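Dermonecrotic toxin (Pasteurella multocida, PDB 2EBF) is a mitogenic dermonecrotic toxin that induces bone resorption and is associated with severe progressive atrophic rhinitis of pigs, present here as its C-terminal region with membrane-localization, C2 and C3 domains. Local coordinates at residues E162-R176 with V552-P564. Sequence-based numbering, arbitrary orientation.
Sequences EMAGKTSESTADLIR and VTELENWQVLTPP
Leu561 fills the angle between the end of helix 151-164 and the start of helix 171-180, its CD1 lying 3.7 Å from Thr171 CB while its CB rests on Met163 CG. Glu162 crosses this leucine at about a right angle. With CG anti to the backbone N (chi1 -167°) and the chain extended, its carboxylate reaches the start of the next helix, where OE1 accepts from Ser170 N, Thr171 N and Thr171 OG1. The other oxygen, OE2, takes a bond from water 1, which in turn accepts from Leu561 N, 2.9 Å from the water O. At the helix end, Pro563 CG sits 3.2 Å from Met163 O, beside the Schellman turn at Gly165. Further along, Ala172 CB packs 3.8 Å from Trp558 CZ2, at the rim of the indole, and Ile175 CD1 meets CH2 obliquely.

Toward solvent the contact narrows to Arg176, its guanidinium between exposed Val552, CG1 centred over one face, and Leu555 CG, over the opposite one. NH2 donates to Thr553 O at 2.9 Å (162° at the hydrogen), NH1 pairs with Asp173 OD1, and water 3 links NE to Thr553 O. The irregular linker before strand 567-568, whose type II beta turn presents its end residues Leu555 and Trp558 to helix 171-180, thus packs on a helix-loop-helix corner in the N-terminal helical part of this C-terminal region.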
loop_
_atom_site.group_PDB
_atom_site.type_symbol
_atom_site.label_atom_id
_atom_site.label_comp_id
_atom_site.label_asym_id
_atom_site.label_seq_id
_atom_site.Cartn_x
_atom_site.Cartn_y
_atom_site.Cartn_z
ATOM N N GLU A 162 7.291 10.263 -3.714
ATOM C CA GLU A 162 6.341 11.367 -3.530
ATOM C C GLU A 162 6.983 12.736 -3.818
ATOM O O GLU A 162 6.389 13.597 -4.499
ATOM C CB GLU A 162 5.765 11.340 -2.114
ATOM C CG GLU A 162 4.530 12.236 -1.899
ATOM C CD GLU A 162 3.799 11.967 -0.595
ATOM O OE1 GLU A 162 3.704 10.787 -0.202
ATOM O OE2 GLU A 162 3.276 12.939 0.028
ATOM N N MET A 163 8.197 12.933 -3.304
ATOM C CA MET A 163 8.923 14.195 -3.478
ATOM C C MET A 163 9.273 14.436 -4.939
ATOM O O MET A 163 9.345 15.580 -5.386
ATOM C CB MET A 163 10.198 14.183 -2.639
ATOM C CG MET A 163 9.946 14.369 -1.139
ATOM S SD MET A 163 11.513 14.423 -0.238
ATOM C CE MET A 163 12.029 12.735 -0.294
ATOM N N ALA A 164 9.484 13.341 -5.667
ATOM C CA ALA A 164 9.835 13.369 -7.084
ATOM C C ALA A 164 8.619 13.453 -8.009
ATOM O O ALA A 164 8.774 13.669 -9.213
ATOM C CB ALA A 164 10.669 12.134 -7.433
ATOM N N GLY A 165 7.419 13.289 -7.443
ATOM C CA GLY A 165 6.169 13.352 -8.192
ATOM C C GLY A 165 5.846 12.047 -8.903
ATOM O O GLY A 165 5.100 12.035 -9.879
ATOM N N LYS A 166 6.392 10.942 -8.409
ATOM C CA LYS A 166 6.172 9.626 -9.034
ATOM C C LYS A 166 5.132 8.771 -8.297
ATOM O O LYS A 166 4.812 7.658 -8.722
ATOM C CB LYS A 166 7.482 8.859 -9.123
ATOM C CG LYS A 166 8.519 9.503 -10.030
ATOM C CD LYS A 166 9.824 8.743 -9.960
ATOM C CE LYS A 166 9.833 7.542 -10.899
ATOM N NZ LYS A 166 10.989 6.666 -10.585
ATOM N N THR A 167 4.632 9.267 -7.175
ATOM C CA THR A 167 3.554 8.577 -6.460
ATOM C C THR A 167 2.680 9.660 -5.845
ATOM O O THR A 167 3.127 10.799 -5.711
ATOM C CB THR A 167 4.085 7.549 -5.413
ATOM O OG1 THR A 167 3.030 6.652 -5.035
ATOM C CG2 THR A 167 4.617 8.236 -4.146
ATOM N N SER A 168 1.438 9.319 -5.510
ATOM C CA SER A 168 0.486 10.272 -4.954
ATOM C C SER A 168 0.792 10.496 -3.492
ATOM O O SER A 168 1.549 9.731 -2.901
ATOM C CB SER A 168 -0.938 9.729 -5.102
ATOM O OG SER A 168 -1.018 8.453 -4.482
ATOM N N GLU A 169 0.217 11.554 -2.910
ATOM C CA GLU A 169 0.404 11.871 -1.500
ATOM C C GLU A 169 -0.066 10.700 -0.638
ATOM O O GLU A 169 -1.250 10.359 -0.634
ATOM C CB GLU A 169 -0.338 13.186 -1.146
ATOM C CG GLU A 169 -0.664 13.395 0.327
ATOM C CD GLU A 169 -1.420 14.704 0.599
ATOM O OE1 GLU A 169 -1.572 15.521 -0.338
ATOM O OE2 GLU A 169 -1.880 14.918 1.746
ATOM N N SER A 170 0.876 10.060 0.055
ATOM C CA SER A 170 0.565 8.853 0.821
ATOM C C SER A 170 1.481 8.653 2.021
ATOM O O SER A 170 1.140 7.926 2.929
ATOM C CB SER A 170 0.612 7.615 -0.081
ATOM O OG SER A 170 1.867 7.507 -0.726
ATOM N N THR A 171 2.649 9.292 2.016
ATOM C CA THR A 171 3.667 9.014 3.041
ATOM C C THR A 171 3.192 9.308 4.461
ATOM O O THR A 171 3.361 8.484 5.365
ATOM C CB THR A 171 4.999 9.755 2.737
ATOM O OG1 THR A 171 5.466 9.377 1.436
ATOM C CG2 THR A 171 6.081 9.409 3.756
ATOM N N ALA A 172 2.610 10.485 4.675
ATOM C CA ALA A 172 2.189 10.855 6.018
ATOM C C ALA A 172 1.212 9.820 6.594
ATOM O O ALA A 172 1.355 9.361 7.734
ATOM C CB ALA A 172 1.551 12.263 6.020
ATOM N N ASP A 173 0.212 9.460 5.798
ATOM C CA ASP A 173 -0.803 8.516 6.253
ATOM C C ASP A 173 -0.238 7.096 6.412
ATOM O O ASP A 173 -0.674 6.362 7.288
ATOM C CB ASP A 173 -2.009 8.531 5.318
ATOM C CG ASP A 173 -2.872 9.762 5.497
ATOM O OD1 ASP A 173 -2.987 10.278 6.636
ATOM O OD2 ASP A 173 -3.437 10.218 4.489
ATOM N N LEU A 174 0.721 6.713 5.572
ATOM C CA LEU A 174 1.368 5.395 5.738
ATOM C C LEU A 174 2.215 5.372 7.024
ATOM O O LEU A 174 2.299 4.345 7.707
ATOM C CB LEU A 174 2.164 4.978 4.496
ATOM C CG LEU A 174 1.328 4.412 3.331
ATOM C CD1 LEU A 174 2.021 4.593 1.980
ATOM C CD2 LEU A 174 0.965 2.936 3.549
ATOM N N ILE A 175 2.805 6.519 7.370
ATOM C CA ILE A 175 3.477 6.668 8.667
ATOM C C ILE A 175 2.467 6.532 9.812
ATOM O O ILE A 175 2.733 5.828 10.782
ATOM C CB ILE A 175 4.262 8.008 8.776
ATOM C CG1 ILE A 175 5.507 7.970 7.881
ATOM C CG2 ILE A 175 4.622 8.332 10.246
ATOM C CD1 ILE A 175 6.170 9.359 7.661
ATOM N N ARG A 176 1.312 7.190 9.697
ATOM C CA ARG A 176 0.285 7.089 10.742
ATOM C C ARG A 176 -0.158 5.636 10.956
ATOM O O ARG A 176 -0.300 5.186 12.099
ATOM C CB ARG A 176 -0.917 7.984 10.431
ATOM C CG ARG A 176 -0.567 9.453 10.304
ATOM C CD ARG A 176 -1.825 10.282 10.141
ATOM N NE ARG A 176 -1.595 11.706 10.367
ATOM C CZ ARG A 176 -1.522 12.627 9.410
ATOM N NH1 ARG A 176 -1.663 12.297 8.131
ATOM N NH2 ARG A 176 -1.327 13.897 9.746
ATOM N N VAL A 552 -7.309 14.005 11.512
ATOM C CA VAL A 552 -5.854 13.982 11.726
ATOM C C VAL A 552 -5.322 15.177 12.520
ATOM O O VAL A 552 -5.937 16.251 12.546
ATOM C CB VAL A 552 -5.073 13.884 10.386
ATOM C CG1 VAL A 552 -5.360 12.551 9.684
ATOM C CG2 VAL A 552 -5.385 15.086 9.476
ATOM N N THR A 553 -4.196 14.942 13.196
ATOM C CA THR A 553 -3.303 15.982 13.677
ATOM C C THR A 553 -2.090 15.902 12.760
ATOM O O THR A 553 -1.609 14.808 12.457
ATOM C CB THR A 553 -2.820 15.685 15.103
ATOM O OG1 THR A 553 -3.942 15.436 15.952
ATOM C CG2 THR A 553 -2.019 16.840 15.658
ATOM N N GLU A 554 -1.608 17.053 12.307
ATOM C CA GLU A 554 -0.377 17.102 11.543
ATOM C C GLU A 554 0.741 16.315 12.248
ATOM O O GLU A 554 0.897 16.393 13.471
ATOM C CB GLU A 554 0.041 18.560 11.341
ATOM C CG GLU A 554 1.064 18.750 10.260
ATOM C CD GLU A 554 0.462 18.985 8.888
ATOM O OE1 GLU A 554 -0.746 18.733 8.672
ATOM O OE2 GLU A 554 1.218 19.437 8.013
ATOM N N LEU A 555 1.501 15.539 11.483
ATOM C CA LEU A 555 2.713 14.923 12.026
ATOM C C LEU A 555 3.692 16.027 12.420
ATOM O O LEU A 555 3.706 17.102 11.811
ATOM C CB LEU A 555 3.343 13.959 11.025
ATOM C CG LEU A 555 2.530 12.692 10.713
ATOM C CD1 LEU A 555 3.199 11.893 9.587
ATOM C CD2 LEU A 555 2.319 11.815 11.972
ATOM N N GLU A 556 4.491 15.771 13.451
ATOM C CA GLU A 556 5.361 16.796 14.004
ATOM C C GLU A 556 6.176 17.517 12.925
ATOM O O GLU A 556 6.962 16.899 12.211
ATOM C CB GLU A 556 6.276 16.196 15.070
ATOM C CG GLU A 556 7.043 17.239 15.861
ATOM C CD GLU A 556 8.060 16.623 16.787
ATOM O OE1 GLU A 556 8.275 15.382 16.728
ATOM O OE2 GLU A 556 8.648 17.383 17.574
ATOM N N ASN A 557 5.956 18.827 12.815
ATOM C CA ASN A 557 6.729 19.700 11.929
ATOM C C ASN A 557 6.673 19.335 10.440
ATOM O O ASN A 557 7.563 19.720 9.670
ATOM C CB ASN A 557 8.191 19.803 12.420
ATOM C CG ASN A 557 8.309 20.434 13.790
ATOM O OD1 ASN A 557 7.556 21.355 14.139
ATOM N ND2 ASN A 557 9.275 19.963 14.577
ATOM N N TRP A 558 5.621 18.606 10.044
ATOM C CA TRP A 558 5.507 18.008 8.704
ATOM C C TRP A 558 5.631 19.030 7.591
ATOM O O TRP A 558 5.090 20.127 7.696
ATOM C CB TRP A 558 4.177 17.241 8.544
ATOM C CG TRP A 558 4.145 16.370 7.323
ATOM C CD1 TRP A 558 3.438 16.583 6.176
ATOM C CD2 TRP A 558 4.877 15.153 7.125
ATOM N NE1 TRP A 558 3.688 15.570 5.270
ATOM C CE2 TRP A 558 4.565 14.684 5.832
ATOM C CE3 TRP A 558 5.785 14.428 7.910
ATOM C CZ2 TRP A 558 5.115 13.510 5.308
ATOM C CZ3 TRP A 558 6.330 13.252 7.388
ATOM C CH2 TRP A 558 5.984 12.807 6.102
ATOM N N GLN A 559 6.375 18.660 6.551
ATOM C CA GLN A 559 6.494 19.459 5.340
ATOM C C GLN A 559 5.837 18.687 4.221
ATOM O O GLN A 559 6.070 17.480 4.078
ATOM C CB GLN A 559 7.965 19.696 4.963
ATOM C CG GLN A 559 8.781 20.482 5.988
ATOM C CD GLN A 559 8.115 21.799 6.378
ATOM O OE1 GLN A 559 7.796 22.614 5.521
ATOM N NE2 GLN A 559 7.932 22.011 7.657
ATOM N N VAL A 560 5.054 19.389 3.404
ATOM C CA VAL A 560 4.461 18.781 2.219
ATOM C C VAL A 560 5.577 18.219 1.342
ATOM O O VAL A 560 6.590 18.887 1.119
ATOM C CB VAL A 560 3.596 19.782 1.423
ATOM C CG1 VAL A 560 3.100 19.139 0.151
ATOM C CG2 VAL A 560 2.405 20.232 2.255
ATOM N N LEU A 561 5.393 16.989 0.864
ATOM C CA LEU A 561 6.387 16.316 0.045
ATOM C C LEU A 561 6.162 16.481 -1.469
ATOM O O LEU A 561 7.116 16.639 -2.220
ATOM C CB LEU A 561 6.441 14.823 0.380
ATOM C CG LEU A 561 6.769 14.387 1.811
ATOM C CD1 LEU A 561 6.760 12.872 1.854
ATOM C CD2 LEU A 561 8.119 14.955 2.270
ATOM N N THR A 562 4.905 16.419 -1.908
ATOM C CA THR A 562 4.569 16.579 -3.331
ATOM C C THR A 562 5.123 17.895 -3.914
ATOM O O THR A 562 5.047 18.943 -3.258
ATOM C CB THR A 562 3.040 16.513 -3.578
ATOM O OG1 THR A 562 2.367 17.448 -2.727
ATOM C CG2 THR A 562 2.511 15.120 -3.304
ATOM N N PRO A 563 5.676 17.841 -5.145
ATOM C CA PRO A 563 6.229 19.019 -5.820
ATOM C C PRO A 563 5.158 20.075 -6.106
ATOM O O PRO A 563 3.967 19.764 -6.053
ATOM C CB PRO A 563 6.790 18.453 -7.134
ATOM C CG PRO A 563 6.894 17.005 -6.934
ATOM C CD PRO A 563 5.817 16.628 -5.971
ATOM N N PRO A 564 5.578 21.314 -6.424
ATOM C CA PRO A 564 4.643 22.439 -6.490
ATOM C C PRO A 564 3.706 22.506 -7.721
ATOM O O PRO A 564 2.504 22.709 -7.560
ATOM C CB PRO A 564 5.579 23.653 -6.485
ATOM C CG PRO A 564 6.803 23.169 -7.186
ATOM C CD PRO A 564 6.959 21.731 -6.757
HETATM O O HOH W 1 2.865 15.560 0.428
HETATM O O HOH W 2 9.107 17.574 -3.684
HETATM O O HOH W 3 -1.017 12.040 13.335
#